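PDB 5EZ7: probable FAD-dependent oxidoreductase PA4991 from Pseudomonas aeruginosa PAO1, which binds one FAD per subunit and probably acts as an oxidoreductase whose physiological substrate is unknown, and is essential for growth in the sputum of cystic fibrosis patients. Local coordinates for residues Thr8-Gly14 against Tyr31-Glu37; Leu173-Glu179 against Leu190-Gly194; Ala206-Asn210 against Leu340-Pro344; Gln221-Gln225 against Ala321-Leu325. All blocks are in the same frame, centred on the assembly; numbering follows the deposited sequence.

Contact 1 (Thr8-Gly14 against Tyr31-Glu37); sequences TDILIVG and YATVLVE. With FAD (flavin-adenine dinucleotide), chain B.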
# COMPACT_ATOMS: atom_id res chain seq x y z
N THR A 8 8.79 11.69 -22.07
CA THR A 8 9.55 11.54 -20.82
C THR A 8 10.48 10.34 -20.90
O THR A 8 10.59 9.70 -21.95
CB THR A 8 8.66 11.34 -19.53
OG1 THR A 8 7.63 10.36 -19.76
CG2 THR A 8 8.14 12.68 -19.03
N ASP A 9 11.11 10.03 -19.76
CA ASP A 9 11.93 8.86 -19.62
C ASP A 9 11.11 7.66 -19.22
O ASP A 9 11.19 6.66 -19.90
CB ASP A 9 13.07 9.12 -18.63
CG ASP A 9 13.99 10.28 -19.09
OD1 ASP A 9 14.33 10.38 -20.30
OD2 ASP A 9 14.33 11.11 -18.21
N ILE A 10 10.42 7.72 -18.07
CA ILE A 10 9.61 6.58 -17.57
C ILE A 10 8.18 7.02 -17.38
O ILE A 10 7.91 8.07 -16.78
CB ILE A 10 10.23 5.89 -16.31
CG1 ILE A 10 11.56 5.21 -16.70
CG2 ILE A 10 9.36 4.74 -15.83
CD1 ILE A 10 12.70 6.09 -16.39
N LEU A 11 7.28 6.26 -17.98
CA LEU A 11 5.84 6.45 -17.89
C LEU A 11 5.27 5.38 -16.95
O LEU A 11 5.42 4.21 -17.24
CB LEU A 11 5.30 6.31 -19.29
CG LEU A 11 3.81 6.31 -19.58
CD1 LEU A 11 3.06 7.48 -18.97
CD2 LEU A 11 3.66 6.26 -21.12
N ILE A 12 4.70 5.75 -15.80
CA ILE A 12 4.19 4.82 -14.79
C ILE A 12 2.65 4.81 -14.89
O ILE A 12 2.04 5.88 -15.04
CB ILE A 12 4.54 5.28 -13.35
CG1 ILE A 12 5.97 5.77 -13.17
CG2 ILE A 12 4.28 4.21 -12.28
CD1 ILE A 12 6.99 4.79 -13.57
N VAL A 13 2.01 3.63 -14.84
CA VAL A 13 0.54 3.53 -14.86
C VAL A 13 0.12 2.97 -13.51
O VAL A 13 0.48 1.84 -13.14
CB VAL A 13 0.00 2.65 -16.01
CG1 VAL A 13 -1.53 2.57 -16.00
CG2 VAL A 13 0.47 3.18 -17.36
N GLY A 14 -0.58 3.80 -12.75
CA GLY A 14 -1.07 3.43 -11.46
C GLY A 14 -0.40 4.18 -10.34
O GLY A 14 0.78 4.02 -10.13
N TYR A 31 15.37 11.46 -13.32
CA TYR A 31 14.58 11.03 -14.49
C TYR A 31 13.37 11.91 -14.60
O TYR A 31 12.81 12.34 -13.59
CB TYR A 31 14.08 9.60 -14.33
CG TYR A 31 15.14 8.59 -14.51
CD1 TYR A 31 16.07 8.34 -13.51
CD2 TYR A 31 15.24 7.88 -15.69
CE1 TYR A 31 17.06 7.37 -13.67
CE2 TYR A 31 16.23 6.92 -15.88
CZ TYR A 31 17.14 6.67 -14.87
OH TYR A 31 18.11 5.74 -15.08
N ALA A 32 12.92 12.14 -15.82
CA ALA A 32 11.65 12.78 -16.04
C ALA A 32 10.58 11.67 -16.12
O ALA A 32 10.82 10.62 -16.70
CB ALA A 32 11.70 13.59 -17.34
N THR A 33 9.42 11.91 -15.55
CA THR A 33 8.35 10.92 -15.47
C THR A 33 6.97 11.51 -15.72
O THR A 33 6.76 12.71 -15.56
CB THR A 33 8.29 10.27 -14.08
OG1 THR A 33 7.98 11.28 -13.08
CG2 THR A 33 9.55 9.60 -13.73
N VAL A 34 6.05 10.66 -16.15
CA VAL A 34 4.62 10.90 -16.06
C VAL A 34 4.01 9.73 -15.31
O VAL A 34 4.36 8.56 -15.60
CB VAL A 34 4.00 11.00 -17.47
CG1 VAL A 34 2.48 11.01 -17.42
CG2 VAL A 34 4.49 12.28 -18.17
N LEU A 35 3.08 10.01 -14.38
CA LEU A 35 2.36 8.97 -13.66
C LEU A 35 0.89 9.14 -13.92
O LEU A 35 0.30 10.17 -13.60
CB LEU A 35 2.64 9.04 -12.16
CG LEU A 35 2.16 7.85 -11.32
CD1 LEU A 35 2.83 7.81 -9.95
CD2 LEU A 35 0.64 7.82 -11.13
N VAL A 36 0.30 8.07 -14.44
CA VAL A 36 -1.06 8.08 -14.95
C VAL A 36 -1.90 7.29 -13.99
O VAL A 36 -1.56 6.15 -13.68
CB VAL A 36 -1.14 7.42 -16.36
CG1 VAL A 36 -2.58 7.39 -16.86
CG2 VAL A 36 -0.29 8.21 -17.34
N GLU A 37 -2.99 7.90 -13.53
CA GLU A 37 -3.96 7.27 -12.60
C GLU A 37 -5.39 7.53 -13.11
O GLU A 37 -5.72 8.65 -13.52
CB GLU A 37 -3.77 7.85 -11.19
CG GLU A 37 -4.94 7.62 -10.25
CD GLU A 37 -5.02 6.16 -9.84
OE1 GLU A 37 -6.10 5.52 -10.06
OE2 GLU A 37 -3.99 5.70 -9.27
PA FAD B . -2.85 -0.20 -5.45
O1A FAD B . -2.76 0.54 -4.16
O2A FAD B . -4.02 -1.10 -5.74
O5B FAD B . -2.71 0.88 -6.60
C5B FAD B . -2.98 0.59 -7.96
C4B FAD B . -3.41 1.90 -8.59
O4B FAD B . -3.52 1.73 -10.01
C3B FAD B . -4.77 2.36 -8.05
O3B FAD B . -4.68 3.68 -7.50
C2B FAD B . -5.67 2.30 -9.27
O2B FAD B . -6.70 3.29 -9.31
C1B FAD B . -4.67 2.43 -10.42
N9A FAD B . -5.15 1.83 -11.67
C8A FAD B . -5.77 0.64 -11.81
N7A FAD B . -6.07 0.43 -13.10
C5A FAD B . -5.64 1.48 -13.81
C6A FAD B . -5.66 1.86 -15.23
N6A FAD B . -6.21 1.03 -16.12
N1A FAD B . -5.11 3.04 -15.58
C2A FAD B . -4.56 3.86 -14.66
N3A FAD B . -4.51 3.57 -13.35
C4A FAD B . -5.03 2.41 -12.87
N1 FAD B . 0.84 -4.25 3.31
C2 FAD B . 1.67 -3.96 4.34
O2 FAD B . 2.90 -3.90 4.12
N3 FAD B . 1.22 -3.72 5.58
C4 FAD B . -0.07 -3.76 5.89
O4 FAD B . -0.47 -3.53 7.05
C4X FAD B . -1.04 -4.08 4.83
N5 FAD B . -2.36 -4.15 5.08
C5X FAD B . -3.23 -4.43 4.10
C6 FAD B . -4.59 -4.46 4.40
C7 FAD B . -5.52 -4.74 3.42
C7M FAD B . -6.98 -4.76 3.77
C8 FAD B . -5.07 -4.98 2.03
C8M FAD B . -6.04 -5.28 0.90
C9 FAD B . -3.71 -4.95 1.73
C9A FAD B . -2.76 -4.68 2.71
N10 FAD B . -1.37 -4.63 2.44
C10 FAD B . -0.48 -4.32 3.48
C1' FAD B . -0.84 -4.85 1.10
C2' FAD B . -0.81 -3.51 0.39
O2' FAD B . -2.01 -2.77 0.61
C3' FAD B . -0.55 -3.69 -1.10
O3' FAD B . 0.52 -4.65 -1.27
C4' FAD B . -0.15 -2.37 -1.75
O4' FAD B . -0.90 -1.27 -1.22
C5' FAD B . -0.37 -2.40 -3.25
O5' FAD B . 0.16 -1.20 -3.83
P FAD B . -0.05 -0.94 -5.39
O1P FAD B . 0.32 0.49 -5.68
O2P FAD B . 0.65 -2.05 -6.09
O3P FAD B . -1.61 -1.22 -5.59

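Contact 2 (Leu173-Glu179 against Leu190-Gly194); sequences LAGERIE and LCVDG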
# COMPACT_ATOMS: atom_id res chain seq x y z
N LEU A 173 -0.85 12.67 -13.80
CA LEU A 173 -1.84 12.78 -14.83
C LEU A 173 -3.05 11.87 -14.58
O LEU A 173 -2.93 10.64 -14.54
CB LEU A 173 -1.22 12.44 -16.18
CG LEU A 173 -2.19 12.38 -17.36
CD1 LEU A 173 -2.87 13.71 -17.67
CD2 LEU A 173 -1.41 11.90 -18.56
N ALA A 174 -4.22 12.50 -14.45
CA ALA A 174 -5.49 11.80 -14.58
C ALA A 174 -5.71 11.36 -16.02
O ALA A 174 -5.87 12.20 -16.89
CB ALA A 174 -6.66 12.69 -14.12
N GLY A 175 -5.76 10.06 -16.24
CA GLY A 175 -6.12 9.50 -17.53
C GLY A 175 -6.90 8.21 -17.38
O GLY A 175 -6.54 7.34 -16.61
N GLU A 176 -7.98 8.10 -18.13
CA GLU A 176 -8.91 7.01 -17.99
C GLU A 176 -8.67 5.90 -19.00
O GLU A 176 -8.65 4.74 -18.64
CB GLU A 176 -10.35 7.53 -18.11
CG GLU A 176 -10.88 8.16 -16.82
CD GLU A 176 -12.37 8.54 -16.88
OE1 GLU A 176 -13.00 8.38 -17.96
OE2 GLU A 176 -12.90 9.00 -15.83
N ARG A 177 -8.49 6.26 -20.25
CA ARG A 177 -8.46 5.28 -21.32
C ARG A 177 -7.06 5.18 -21.95
O ARG A 177 -6.54 6.18 -22.47
CB ARG A 177 -9.49 5.69 -22.35
CG ARG A 177 -9.78 4.65 -23.40
CD ARG A 177 -10.56 5.28 -24.55
NE ARG A 177 -10.04 4.90 -25.86
CZ ARG A 177 -10.63 5.16 -27.02
NH1 ARG A 177 -11.79 5.82 -27.07
NH2 ARG A 177 -10.07 4.75 -28.16
N ILE A 178 -6.48 3.98 -21.93
CA ILE A 178 -5.10 3.77 -22.39
C ILE A 178 -4.96 2.81 -23.56
O ILE A 178 -5.45 1.68 -23.51
CB ILE A 178 -4.22 3.26 -21.25
CG1 ILE A 178 -4.08 4.37 -20.21
CG2 ILE A 178 -2.84 2.88 -21.77
CD1 ILE A 178 -3.53 3.94 -18.88
N GLU A 179 -4.25 3.24 -24.61
CA GLU A 179 -3.91 2.36 -25.72
C GLU A 179 -2.39 2.27 -25.90
O GLU A 179 -1.68 3.19 -25.51
CB GLU A 179 -4.53 2.85 -27.04
CG GLU A 179 -6.05 2.82 -27.10
CD GLU A 179 -6.65 4.21 -26.93
OE1 GLU A 179 -6.70 4.96 -27.94
OE2 GLU A 179 -7.08 4.55 -25.79
N LEU A 190 2.41 5.21 -24.56
CA LEU A 190 0.99 5.00 -24.54
C LEU A 190 0.25 6.22 -25.04
O LEU A 190 0.79 7.33 -25.10
CB LEU A 190 0.48 4.63 -23.14
CG LEU A 190 1.14 3.48 -22.38
CD1 LEU A 190 0.82 3.57 -20.92
CD2 LEU A 190 0.74 2.10 -22.91
N CYS A 191 -0.98 5.97 -25.45
CA CYS A 191 -1.93 6.97 -25.86
C CYS A 191 -2.92 7.00 -24.71
O CYS A 191 -3.55 6.00 -24.40
CB CYS A 191 -2.56 6.55 -27.19
SG CYS A 191 -3.54 7.84 -27.97
N VAL A 192 -3.02 8.14 -24.04
CA VAL A 192 -3.86 8.30 -22.86
C VAL A 192 -4.91 9.34 -23.19
O VAL A 192 -4.57 10.49 -23.43
CB VAL A 192 -3.02 8.76 -21.66
CG1 VAL A 192 -3.89 8.92 -20.42
CG2 VAL A 192 -1.89 7.80 -21.40
N ASP A 193 -6.17 8.95 -23.26
CA ASP A 193 -7.26 9.83 -23.67
C ASP A 193 -6.90 10.55 -24.95
O ASP A 193 -7.06 11.77 -25.05
CB ASP A 193 -7.61 10.83 -22.56
CG ASP A 193 -7.92 10.13 -21.22
OD1 ASP A 193 -8.41 8.98 -21.20
OD2 ASP A 193 -7.66 10.72 -20.16
N GLY A 194 -6.38 9.81 -25.91
CA GLY A 194 -5.98 10.37 -27.21
C GLY A 194 -4.71 11.19 -27.22
O GLY A 194 -4.41 11.81 -28.22

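Contact 3 (Ala206-Asn210 against Leu340-Pro344); sequences AGAGN and LVGWP. With FAD (flavin-adenine dinucleotide), chain B.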
# COMPACT_ATOMS: atom_id res chain seq x y z
N ALA A 206 -0.32 -0.93 -11.47
CA ALA A 206 -1.73 -0.62 -11.43
C ALA A 206 -2.54 -1.58 -10.55
O ALA A 206 -3.75 -1.55 -10.58
CB ALA A 206 -2.31 -0.55 -12.83
N GLY A 207 -1.88 -2.36 -9.71
CA GLY A 207 -2.53 -3.23 -8.77
C GLY A 207 -3.33 -4.26 -9.49
O GLY A 207 -2.86 -4.89 -10.42
N ALA A 208 -4.58 -4.37 -9.10
CA ALA A 208 -5.57 -5.20 -9.77
C ALA A 208 -5.83 -4.79 -11.20
O ALA A 208 -6.24 -5.60 -12.02
CB ALA A 208 -6.91 -5.15 -8.98
N GLY A 209 -5.65 -3.52 -11.49
CA GLY A 209 -5.73 -3.09 -12.87
C GLY A 209 -4.66 -3.62 -13.81
O GLY A 209 -4.83 -3.51 -15.02
N ASN A 210 -3.55 -4.17 -13.28
CA ASN A 210 -2.50 -4.75 -14.17
C ASN A 210 -3.00 -5.82 -15.12
O ASN A 210 -2.53 -5.89 -16.26
CB ASN A 210 -1.28 -5.29 -13.40
CG ASN A 210 -0.31 -4.21 -12.98
OD1 ASN A 210 -0.38 -3.07 -13.43
ND2 ASN A 210 0.61 -4.56 -12.07
N LEU A 340 7.56 -2.97 -18.22
CA LEU A 340 7.90 -3.48 -16.90
C LEU A 340 6.60 -3.50 -16.16
O LEU A 340 5.82 -2.62 -16.32
CB LEU A 340 8.91 -2.58 -16.20
CG LEU A 340 10.33 -2.64 -16.77
CD1 LEU A 340 11.12 -1.40 -16.44
CD2 LEU A 340 11.12 -3.84 -16.28
N VAL A 341 6.37 -4.52 -15.36
CA VAL A 341 5.09 -4.71 -14.74
C VAL A 341 5.22 -5.49 -13.43
O VAL A 341 5.95 -6.52 -13.37
CB VAL A 341 4.13 -5.47 -15.70
CG1 VAL A 341 4.77 -6.77 -16.24
CG2 VAL A 341 2.79 -5.76 -15.02
N GLY A 342 4.49 -5.07 -12.42
CA GLY A 342 4.52 -5.83 -11.21
C GLY A 342 3.67 -5.38 -10.08
O GLY A 342 2.80 -4.52 -10.23
N TRP A 343 3.95 -6.03 -8.95
CA TRP A 343 3.21 -5.87 -7.71
C TRP A 343 4.17 -5.90 -6.52
O TRP A 343 5.07 -6.71 -6.50
CB TRP A 343 2.23 -7.01 -7.60
CG TRP A 343 1.18 -7.06 -8.68
CD1 TRP A 343 -0.02 -6.40 -8.70
CD2 TRP A 343 1.19 -7.88 -9.84
NE1 TRP A 343 -0.75 -6.76 -9.83
CE2 TRP A 343 -0.02 -7.66 -10.54
CE3 TRP A 343 2.10 -8.81 -10.36
CZ2 TRP A 343 -0.32 -8.29 -11.74
CZ3 TRP A 343 1.80 -9.44 -11.52
CH2 TRP A 343 0.61 -9.18 -12.21
N PRO A 344 3.96 -5.04 -5.52
CA PRO A 344 4.83 -5.04 -4.35
C PRO A 344 4.58 -6.20 -3.41
O PRO A 344 5.50 -6.61 -2.74
CB PRO A 344 4.50 -3.70 -3.67
CG PRO A 344 3.12 -3.40 -4.08
CD PRO A 344 2.96 -3.98 -5.46
PA FAD B . -2.85 -0.20 -5.45
O1A FAD B . -2.76 0.54 -4.16
O2A FAD B . -4.02 -1.10 -5.74
O5B FAD B . -2.71 0.88 -6.60
C5B FAD B . -2.98 0.59 -7.96
C4B FAD B . -3.41 1.90 -8.59
O4B FAD B . -3.52 1.73 -10.01
C3B FAD B . -4.77 2.36 -8.05
O3B FAD B . -4.68 3.68 -7.50
C2B FAD B . -5.67 2.30 -9.27
O2B FAD B . -6.70 3.29 -9.31
C1B FAD B . -4.67 2.43 -10.42
N9A FAD B . -5.15 1.83 -11.67
C8A FAD B . -5.77 0.64 -11.81
N7A FAD B . -6.07 0.43 -13.10
C5A FAD B . -5.64 1.48 -13.81
C6A FAD B . -5.66 1.86 -15.23
N6A FAD B . -6.21 1.03 -16.12
N1A FAD B . -5.11 3.04 -15.58
C2A FAD B . -4.56 3.86 -14.66
N3A FAD B . -4.51 3.57 -13.35
C4A FAD B . -5.03 2.41 -12.87
N1 FAD B . 0.84 -4.25 3.31
C2 FAD B . 1.67 -3.96 4.34
O2 FAD B . 2.90 -3.90 4.12
N3 FAD B . 1.22 -3.72 5.58
C4 FAD B . -0.07 -3.76 5.89
O4 FAD B . -0.47 -3.53 7.05
C4X FAD B . -1.04 -4.08 4.83
N5 FAD B . -2.36 -4.15 5.08
C5X FAD B . -3.23 -4.43 4.10
C6 FAD B . -4.59 -4.46 4.40
C7 FAD B . -5.52 -4.74 3.42
C7M FAD B . -6.98 -4.76 3.77
C8 FAD B . -5.07 -4.98 2.03
C8M FAD B . -6.04 -5.28 0.90
C9 FAD B . -3.71 -4.95 1.73
C9A FAD B . -2.76 -4.68 2.71
N10 FAD B . -1.37 -4.63 2.44
C10 FAD B . -0.48 -4.32 3.48
C1' FAD B . -0.84 -4.85 1.10
C2' FAD B . -0.81 -3.51 0.39
O2' FAD B . -2.01 -2.77 0.61
C3' FAD B . -0.55 -3.69 -1.10
O3' FAD B . 0.52 -4.65 -1.27
C4' FAD B . -0.15 -2.37 -1.75
O4' FAD B . -0.90 -1.27 -1.22
C5' FAD B . -0.37 -2.40 -3.25
O5' FAD B . 0.16 -1.20 -3.83
P FAD B . -0.05 -0.94 -5.39
O1P FAD B . 0.32 0.49 -5.68
O2P FAD B . 0.65 -2.05 -6.09
O3P FAD B . -1.61 -1.22 -5.59
O HOH W 1 0.92 -2.63 -8.85

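Contact 4 (Gln221-Gln225 against Ala321-Leu325); sequences QPAMQ and AQSNL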
# COMPACT_ATOMS: atom_id res chain seq x y z
N GLN A 221 0.93 -12.99 -19.67
CA GLN A 221 1.93 -13.05 -18.61
C GLN A 221 2.42 -11.66 -18.27
O GLN A 221 2.40 -10.77 -19.13
CB GLN A 221 3.12 -13.91 -19.05
CG GLN A 221 2.74 -15.37 -19.21
CD GLN A 221 1.87 -15.83 -18.05
OE1 GLN A 221 0.79 -16.37 -18.25
NE2 GLN A 221 2.33 -15.60 -16.82
N PRO A 222 2.81 -11.43 -17.02
CA PRO A 222 2.59 -12.35 -15.86
C PRO A 222 1.13 -12.41 -15.37
O PRO A 222 0.45 -11.39 -15.33
CB PRO A 222 3.44 -11.72 -14.78
CG PRO A 222 3.45 -10.24 -15.12
CD PRO A 222 3.32 -10.11 -16.61
N ALA A 223 0.69 -13.60 -14.94
CA ALA A 223 -0.69 -13.83 -14.50
C ALA A 223 -0.85 -13.29 -13.09
O ALA A 223 0.12 -13.22 -12.35
CB ALA A 223 -1.07 -15.29 -14.57
N MET A 224 -2.08 -12.92 -12.74
CA MET A 224 -2.38 -12.27 -11.49
C MET A 224 -3.36 -13.11 -10.74
O MET A 224 -4.18 -13.79 -11.38
CB MET A 224 -3.04 -10.92 -11.79
CG MET A 224 -3.12 -10.00 -10.57
SD MET A 224 -3.82 -8.41 -11.04
CE MET A 224 -5.56 -8.88 -11.12
N GLN A 225 -3.30 -13.07 -9.40
CA GLN A 225 -4.36 -13.65 -8.56
C GLN A 225 -4.96 -12.56 -7.68
O GLN A 225 -4.35 -11.52 -7.46
CB GLN A 225 -3.88 -14.84 -7.70
CG GLN A 225 -2.79 -14.48 -6.67
CD GLN A 225 -2.39 -15.63 -5.74
OE1 GLN A 225 -2.89 -16.70 -5.88
NE2 GLN A 225 -1.52 -15.38 -4.78
N ALA A 321 0.42 -14.33 -9.70
CA ALA A 321 -0.02 -15.72 -9.56
C ALA A 321 1.17 -16.57 -9.15
O ALA A 321 2.31 -16.27 -9.54
CB ALA A 321 -0.58 -16.25 -10.87
N GLN A 322 0.90 -17.63 -8.41
CA GLN A 322 1.92 -18.61 -8.04
C GLN A 322 2.56 -19.29 -9.23
O GLN A 322 3.61 -19.91 -9.09
CB GLN A 322 1.35 -19.71 -7.11
CG GLN A 322 0.68 -19.23 -5.81
CD GLN A 322 1.53 -18.28 -4.95
OE1 GLN A 322 2.74 -18.41 -4.82
NE2 GLN A 322 0.88 -17.33 -4.35
N SER A 323 1.93 -19.21 -10.39
CA SER A 323 2.52 -19.76 -11.61
C SER A 323 3.75 -18.95 -12.16
O SER A 323 4.49 -19.47 -12.98
CB SER A 323 1.43 -19.92 -12.68
OG SER A 323 1.03 -18.66 -13.16
N ASN A 324 3.99 -17.74 -11.66
CA ASN A 324 5.22 -16.96 -11.96
C ASN A 324 6.47 -17.36 -11.16
O ASN A 324 6.37 -17.92 -10.09
CB ASN A 324 5.00 -15.45 -11.69
CG ASN A 324 3.84 -14.89 -12.44
OD1 ASN A 324 3.89 -14.80 -13.66
ND2 ASN A 324 2.78 -14.57 -11.76
N LEU A 325 7.64 -16.98 -11.67
CA LEU A 325 8.91 -17.12 -10.95
C LEU A 325 9.03 -16.07 -9.83
O LEU A 325 9.45 -14.96 -10.09
CB LEU A 325 10.08 -17.06 -11.94
CG LEU A 325 11.50 -17.41 -11.48
CD1 LEU A 325 11.51 -18.70 -10.69
CD2 LEU A 325 12.45 -17.56 -12.67

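Contact 1 (Thr8-Gly14 against Tyr31-Glu37)
Strands 10-13 and 33-37 are the two parallel strands of a Rossmann-type beta-alpha-beta unit, their axes 4.7 Å apart and 15° from parallel, with helix 17-28 as the crossover between them. Asp9 binds the other backbone twice: its N donates to Ala32 O (3.1 Å) and its OD2 accepts from Ala32 N (3.0 Å), while OD1 is held by His371. From Ile10 on, the parallel ladder is regular: Ile10 N to Ala32 O is 3.2 Å, Val34 N to Ile10 O 3.3 Å, Ile12 N to Val34 O 2.8 Å and Val36 N to Ile12 O 2.9 Å. Leu11 CD1 touches Val36 CG2 at 3.8 Å on one face; on the other, Ile12 CB lies 4.0 Å from Leu35 CG. Gly14, first glycine of a GxGxxG pattern, closes the ladder through its N to Val36 O (2.7 Å); a CB there would clash with FAD O4B. Beside it Glu37 takes both ribose hydroxyls, O3B to OE2 at 2.8 Å and O2B to OE1 at a very short 2.4 Å.

Contact 2 (Leu173-Glu179 against Leu190-Gly194)
Most of the polar contact lies in three backbone bonds and one carboxylate, where the chain enters the beta hairpin of strands 178-183 and 186-192. Glu179 and Cys191 form an antiparallel hydrogen-bonded pair, Glu179 N to Cys191 O and Cys191 N to Glu179 O both 2.9 Å. Two residues further from the hairpin turn, Asp193 N donates to Arg177 O at 2.9 Å, but the return bond goes to a side chain: Arg177 N meets Asp193 OD1 at 2.9 Å. The same carboxylate accepts from Glu176 N, at 3.2 Å to Asp193 OD1 and, weakly, at 3.3 Å to Asp193 OD2. Arg177 NE forms a salt bridge to Glu179 OE2 (3.0 Å) within its own segment. Between these polar pairs Ile178 faces Val192 as a non-hydrogen-bonded pair, CG1 to CG2 4.2 Å, and its CG2 lies 3.8 Å from Leu190 CD1. Ile178, Leu190 and Val192 pack against strands 10-13 and 33-37, so Leu173-Glu179 passes from edge strand 172-174 of the Rossmann-type sheet into the hairpin covering it.

Contact 3 (Ala206-Asn210 against Leu340-Pro344)
Asn210 and Trp343 contribute most of the 179 Å² buried here, 70 and 53 Å², and Gly207 adds 22 Å². The side chain of Asn210, at the start of helix 210-216, folds back so that its OD1 accepts from Ala206 N (2.9 Å), while its ND2 makes a weak hydrogen bond to Gly342 O (2.9 Å). That ND2 lies over one face of the Trp343 indole. At the ring's edge Trp343 NE1 donates to Gly207 O at 2.9 Å, and the same carbonyl accepts from Asn210 N (3.0 Å). Gly207 has phi 62°, and an ideal CB would come within 2.5 Å of FAD O2A, consistent with the glycine of a GxGxxA-like strand-turn-helix. A water joins both segments to the cofactor, accepting from Gly207 N (2.9 Å) and donating to Gly342 O (3.0 Å) and FAD O2P (2.8 Å). The turn lies beside the diphosphate, following strand 201-204, which pairs in parallel with strand 339-343; strand 332-336 flanks the latter antiparallel, and Val341 rests on Leu214 of helix 210-216.

Contact 4 (Gln221-Gln225 against Ala321-Leu325)
A cis peptide bond precedes Pro222, after which Gln221-Gln225 runs extended into strand 224-236, whereas Ala321-Asn324 is a type I beta turn closed by Asn324 N to Ala321 O at 3.1 Å. The closest CA pair is Met224 and Ala321, 4.6 Å apart, and one hydrogen bond links the two backbones directly, Ala321 N to Ala223 O (2.9 Å, angle 172°). Strands 224-236 and 309-320 are antiparallel neighbours at one side of an eight-stranded mixed sheet; the turn leaves the end of the second strand just where the first begins, and the pairing goes on through Gln225 and Glu319. The Asn324 side chain supplements the backbone bond, its ND2 reaching Ala223 O at 3.0 Å and Ala321 O at 2.8 Å, so it ties the turn both to itself and to the opposite segment. Ala223 CB and Ala321 CB touch at 3.9 Å, and Asn324 OD1 sits 3.3 Å from Pro222 CB. Gln225, of which the turn covers 55 Å², has its NE2 bonded to Glu319 OE1. Met224 points away from the turn, packing on Trp343, and the Pro222 ring lies among side chains of strands 332-336 and 339-343.

In the fold
Contacts 1 and 3 line the ADP part of the FAD: contact 1 holds the adenosine ribose and contact 3 lies by the diphosphate, their centres 14 Å apart and touching at Val13 O to Ala206 CB (3.7 Å). Contact 2, 12 Å from contact 1 between centres, continues the same sheet through Leu35 O to Leu173 N (2.8 Å) and Glu37 N to Leu173 O (2.9 Å); Ile178 CD1 packs on Val13 CG1 at 3.8 Å and also touches FAD. Contact 4 is nested in the chain loop closed by contact 3, with centres 11 Å apart, and meets it through Trp343 CZ2 to Met224 CG (3.5 Å). The Met224 side chain itself remains about 9 Å from the cofactor.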